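Local coordinates for putative NADH-flavin reductase (Streptococcus pneumoniae TIGR4, PDB 4R01), which probably acts as an NADH-flavin reductase, an oxidoreductase built on the NAD(P)-binding Rossmann fold, at the interface of chains A and B and the interface of chains A and C. Coordinates in Å, arbitrary orientation; residue numbers count along the deposited sequence, not the author numbering. Chains: chain A/B/C, putative NADH-flavin reductase.

Chain A meets two other copies of itself in the deposited tetramer, and the C-alpha centres of contact 1 and contact 2 lie about 17 Å apart. They use neighbouring stretches of one segment: A:Asp116, A:Thr117 and A:Pro118 face chain B at contact 1, while A:Pro121 and A:Phe124 face chain C at contact 2, where A:Val153 and A:Asp154 join them. Contact 1 belongs to a two-fold interface, whereas contact 2 belongs to one that is not exactly symmetric. The run from residue 114 to the start of helix 125-138 thus serves both, although the tetramer may not be the biological form.

Contact 1: the interface of chains A and B. Residues chain A 116-118; chain B 106, 114, 117, 172.
A:Pro118 lays the CG-CD edge of its ring against the branched side chain of B:Ile106, the two side chains lying nearly perpendicular. Ring carbon CG lies 3.7 Å from the CG2 methyl of B:Ile106, and CD makes a contact of the same length with that methyl. The isoleucine torsion (chi1 63°) places CG2 beside its own backbone N and sends CG1 and CD1 toward the carbonyl oxygen of A:Asp116. Beside the isoleucine, B:Leu114 brings its CD2 methyl to 4.0 Å from A:Pro118 CG. The two threonines face each other loosely, methyl to methyl, A:Thr117 CG2 lying 4.2 Å from B:Thr117 CG2.

The B:Phe172 ring both brings CE2 to 4.2 Å from A:Pro118 CB and backs the leucine, whose CD1 sits 3.6 Å above the plane of the B:Phe172 ring, toward its rim. The hydroxyl OG1 of B:Thr117 donates to B:Leu114 O at 2.9 Å, in the carbonyl plane with a C=O...donor angle of 150°, which ties the threonine to the 3-10 turn and may help keep its CG2 methyl turned to chain A.

The interface is two-fold, so every contact has a twin with the chains exchanged. Residues 106, 114 and 116-118 lie between strand 94-98 and helix 125-138, around the 3-10 helix 114-116; Phe172 is added from the loop between strands 165-168 and 181-183.

Contact 2: the interface of chains A and C. Residues chain A 121, 124, 153-154; chain C 69, 74, 122-123, 126-127.
The A:Phe124 ring stands between C:Tyr69 and C:Pro126, touching one with each flank of its rim. Toward the tyrosine it turns CD1 and CE1: the two side chains are set almost square to each other, and C:Tyr69 CB lies at the ring edge, in plane, 3.7 Å from A:Phe124 CE1. The tyrosine carbonyl oxygen sits off the CD1-CE1 side but well above the ring plane, with C:Tyr69 O 3.4 Å from A:Phe124 CD1, so the contact is made by the tyrosine's backbone and CB, without ring stacking. On the other flank A:Phe124 CE2 reaches C:Pro126 CB at 3.9 Å, the two side chains crossing obliquely. C:Leu74 and C:Leu127 lie more loosely about the ring tip.

A second group of contacts surrounds A:Val153. Its CG1 methyl, anti to the backbone N (chi1 172°), points to C:Pro126 CG at 4.0 Å and also nears the carbonyl oxygen of C:Glu122. The bent side chain of C:Glu123 passes across the valine, and its carboxylate oxygen C:Glu123 OE1 comes within 4.0 Å of A:Val153 CG1.

C:Pro126, near the start of helix 125-138, is therefore shared by the phenylalanine, the valine and A:Asp154, whose side chain runs past the proline in the opposite direction. The carboxylate oxygen A:Asp154 OD1 lies 3.4 Å from C:Pro126 CA, and the carbonyl oxygen of A:Val153 approaches CG of the same proline. The direct contacts are thus carbon to carbon and oxygen to carbon, with no N or O of one chain within bonding range of an N or O of the other. Water supplies a polar link: water 1 lies 2.9 Å from the carboxylate oxygen A:Asp154 OD1 and 2.8 Å from the backbone carbonyl C:Pro126 O, joining the two chains.

Contact 1: the interface of chains A and B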
# COMPACT_ATOMS: atom_id res chain seq x y z
N ASP A 116 -5.68 13.40 -5.36
CA ASP A 116 -4.72 13.72 -6.39
C ASP A 116 -3.66 12.68 -6.70
O ASP A 116 -2.90 12.89 -7.58
CB ASP A 116 -4.02 15.01 -6.04
CG ASP A 116 -4.96 16.16 -5.89
OD1 ASP A 116 -5.87 16.28 -6.70
OD2 ASP A 116 -4.76 16.95 -4.95
N THR A 117 -3.60 11.59 -5.98
CA THR A 117 -2.62 10.53 -6.13
C THR A 117 -2.87 9.73 -7.41
O THR A 117 -4.01 9.57 -7.82
CB THR A 117 -2.62 9.59 -4.92
OG1 THR A 117 -3.88 8.91 -4.84
CG2 THR A 117 -2.38 10.37 -3.64
N PRO A 118 -1.80 9.24 -8.04
CA PRO A 118 -1.89 8.49 -9.30
C PRO A 118 -2.77 7.24 -9.21
O PRO A 118 -3.32 6.82 -10.22
CB PRO A 118 -0.44 8.11 -9.59
CG PRO A 118 0.36 9.15 -8.90
CD PRO A 118 -0.39 9.47 -7.64
N ILE B 106 4.72 12.78 -8.60
CA ILE B 106 3.41 12.38 -9.10
C ILE B 106 2.83 13.36 -10.12
O ILE B 106 2.11 12.95 -11.03
CB ILE B 106 2.39 12.19 -7.95
CG1 ILE B 106 2.14 13.50 -7.21
CG2 ILE B 106 2.89 11.12 -6.98
CD1 ILE B 106 1.03 13.40 -6.19
N LEU B 114 6.15 9.27 -5.35
CA LEU B 114 5.34 8.06 -5.25
C LEU B 114 5.46 7.42 -3.87
O LEU B 114 4.46 6.98 -3.29
CB LEU B 114 5.73 7.05 -6.33
CG LEU B 114 5.21 7.34 -7.74
CD1 LEU B 114 5.85 6.40 -8.76
CD2 LEU B 114 3.69 7.23 -7.80
N THR B 117 3.11 8.74 -1.11
CA THR B 117 1.66 8.52 -1.14
C THR B 117 1.24 7.36 -0.23
O THR B 117 1.97 6.37 -0.11
CB THR B 117 1.14 8.25 -2.57
OG1 THR B 117 1.53 6.93 -2.98
CG2 THR B 117 1.69 9.29 -3.54
N PHE B 172 6.50 11.17 -12.81
CA PHE B 172 6.05 9.79 -13.01
C PHE B 172 5.19 9.70 -14.26
O PHE B 172 4.24 10.47 -14.44
CB PHE B 172 5.29 9.28 -11.79
CG PHE B 172 4.62 7.95 -12.01
CD1 PHE B 172 5.36 6.83 -12.35
CD2 PHE B 172 3.25 7.82 -11.87
CE1 PHE B 172 4.75 5.61 -12.55
CE2 PHE B 172 2.63 6.60 -12.07
CZ PHE B 172 3.38 5.49 -12.41

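Contact 2: the interface of chains A and C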
# COMPACT_ATOMS: atom_id res chain seq x y z
N PRO A 121 -8.72 5.70 -7.59
CA PRO A 121 -9.60 5.07 -8.58
C PRO A 121 -10.49 6.05 -9.32
O PRO A 121 -11.11 6.91 -8.69
CB PRO A 121 -10.44 4.10 -7.74
CG PRO A 121 -10.34 4.61 -6.35
CD PRO A 121 -8.97 5.20 -6.23
N PHE A 124 -14.16 6.88 -8.36
CA PHE A 124 -14.39 7.61 -7.11
C PHE A 124 -14.21 9.11 -7.32
O PHE A 124 -14.74 9.92 -6.55
CB PHE A 124 -13.45 7.12 -6.01
CG PHE A 124 -13.81 5.78 -5.45
CD1 PHE A 124 -14.86 5.04 -5.97
CD2 PHE A 124 -13.10 5.25 -4.38
CE1 PHE A 124 -15.19 3.80 -5.45
CE2 PHE A 124 -13.42 4.02 -3.85
CZ PHE A 124 -14.47 3.29 -4.39
N VAL A 153 -11.48 6.31 4.76
CA VAL A 153 -11.41 5.90 3.36
C VAL A 153 -12.51 4.89 3.05
O VAL A 153 -13.25 5.05 2.08
CB VAL A 153 -10.04 5.30 3.02
CG1 VAL A 153 -10.05 4.71 1.62
CG2 VAL A 153 -8.95 6.35 3.17
N ASP A 154 -12.60 3.87 3.89
CA ASP A 154 -13.66 2.87 3.77
C ASP A 154 -14.81 3.24 4.70
O ASP A 154 -14.72 3.06 5.92
CB ASP A 154 -13.12 1.47 4.08
CG ASP A 154 -14.06 0.38 3.60
OD1 ASP A 154 -14.85 0.63 2.67
OD2 ASP A 154 -13.99 -0.74 4.15
N TYR C 69 -20.02 2.75 -6.90
CA TYR C 69 -18.77 3.39 -6.53
C TYR C 69 -18.93 4.58 -5.58
O TYR C 69 -18.16 5.54 -5.64
CB TYR C 69 -18.04 3.84 -7.80
CG TYR C 69 -18.01 2.76 -8.87
CD1 TYR C 69 -17.12 1.70 -8.79
CD2 TYR C 69 -18.89 2.80 -9.95
CE1 TYR C 69 -17.09 0.72 -9.76
CE2 TYR C 69 -18.88 1.82 -10.92
CZ TYR C 69 -17.97 0.78 -10.82
OH TYR C 69 -17.95 -0.20 -11.79
N LEU C 74 -21.85 1.10 -2.57
CA LEU C 74 -20.91 -0.02 -2.59
C LEU C 74 -21.49 -1.35 -2.07
O LEU C 74 -21.19 -2.40 -2.64
CB LEU C 74 -19.64 0.34 -1.80
CG LEU C 74 -18.54 1.07 -2.57
CD1 LEU C 74 -17.47 1.57 -1.63
CD2 LEU C 74 -17.93 0.15 -3.62
N GLU C 122 -4.63 1.23 0.37
CA GLU C 122 -5.79 1.56 1.18
C GLU C 122 -6.96 2.07 0.34
O GLU C 122 -8.12 1.78 0.63
CB GLU C 122 -5.41 2.61 2.23
CG GLU C 122 -6.42 2.76 3.36
CD GLU C 122 -6.47 1.56 4.28
OE1 GLU C 122 -5.51 0.75 4.27
OE2 GLU C 122 -7.46 1.41 5.02
N GLU C 123 -6.65 2.82 -0.71
CA GLU C 123 -7.67 3.40 -1.58
C GLU C 123 -8.41 2.36 -2.41
O GLU C 123 -9.48 2.63 -2.95
CB GLU C 123 -7.05 4.45 -2.50
CG GLU C 123 -6.71 5.78 -1.83
CD GLU C 123 -7.95 6.58 -1.44
OE1 GLU C 123 -9.06 6.25 -1.91
OE2 GLU C 123 -7.81 7.55 -0.66
N PRO C 126 -12.11 0.02 -0.32
CA PRO C 126 -13.57 0.12 -0.41
C PRO C 126 -14.19 -0.80 -1.46
O PRO C 126 -15.10 -1.58 -1.13
CB PRO C 126 -13.79 1.59 -0.79
CG PRO C 126 -12.66 2.29 -0.12
CD PRO C 126 -11.48 1.35 -0.20
N LEU C 127 -13.70 -0.75 -2.69
CA LEU C 127 -14.24 -1.59 -3.76
C LEU C 127 -13.85 -3.06 -3.60
O LEU C 127 -14.66 -3.95 -3.84
CB LEU C 127 -13.78 -1.07 -5.12
CG LEU C 127 -14.23 -1.87 -6.34
CD1 LEU C 127 -15.74 -2.07 -6.33
CD2 LEU C 127 -13.80 -1.18 -7.62
O HOH W 1 -16.43 -1.39 1.36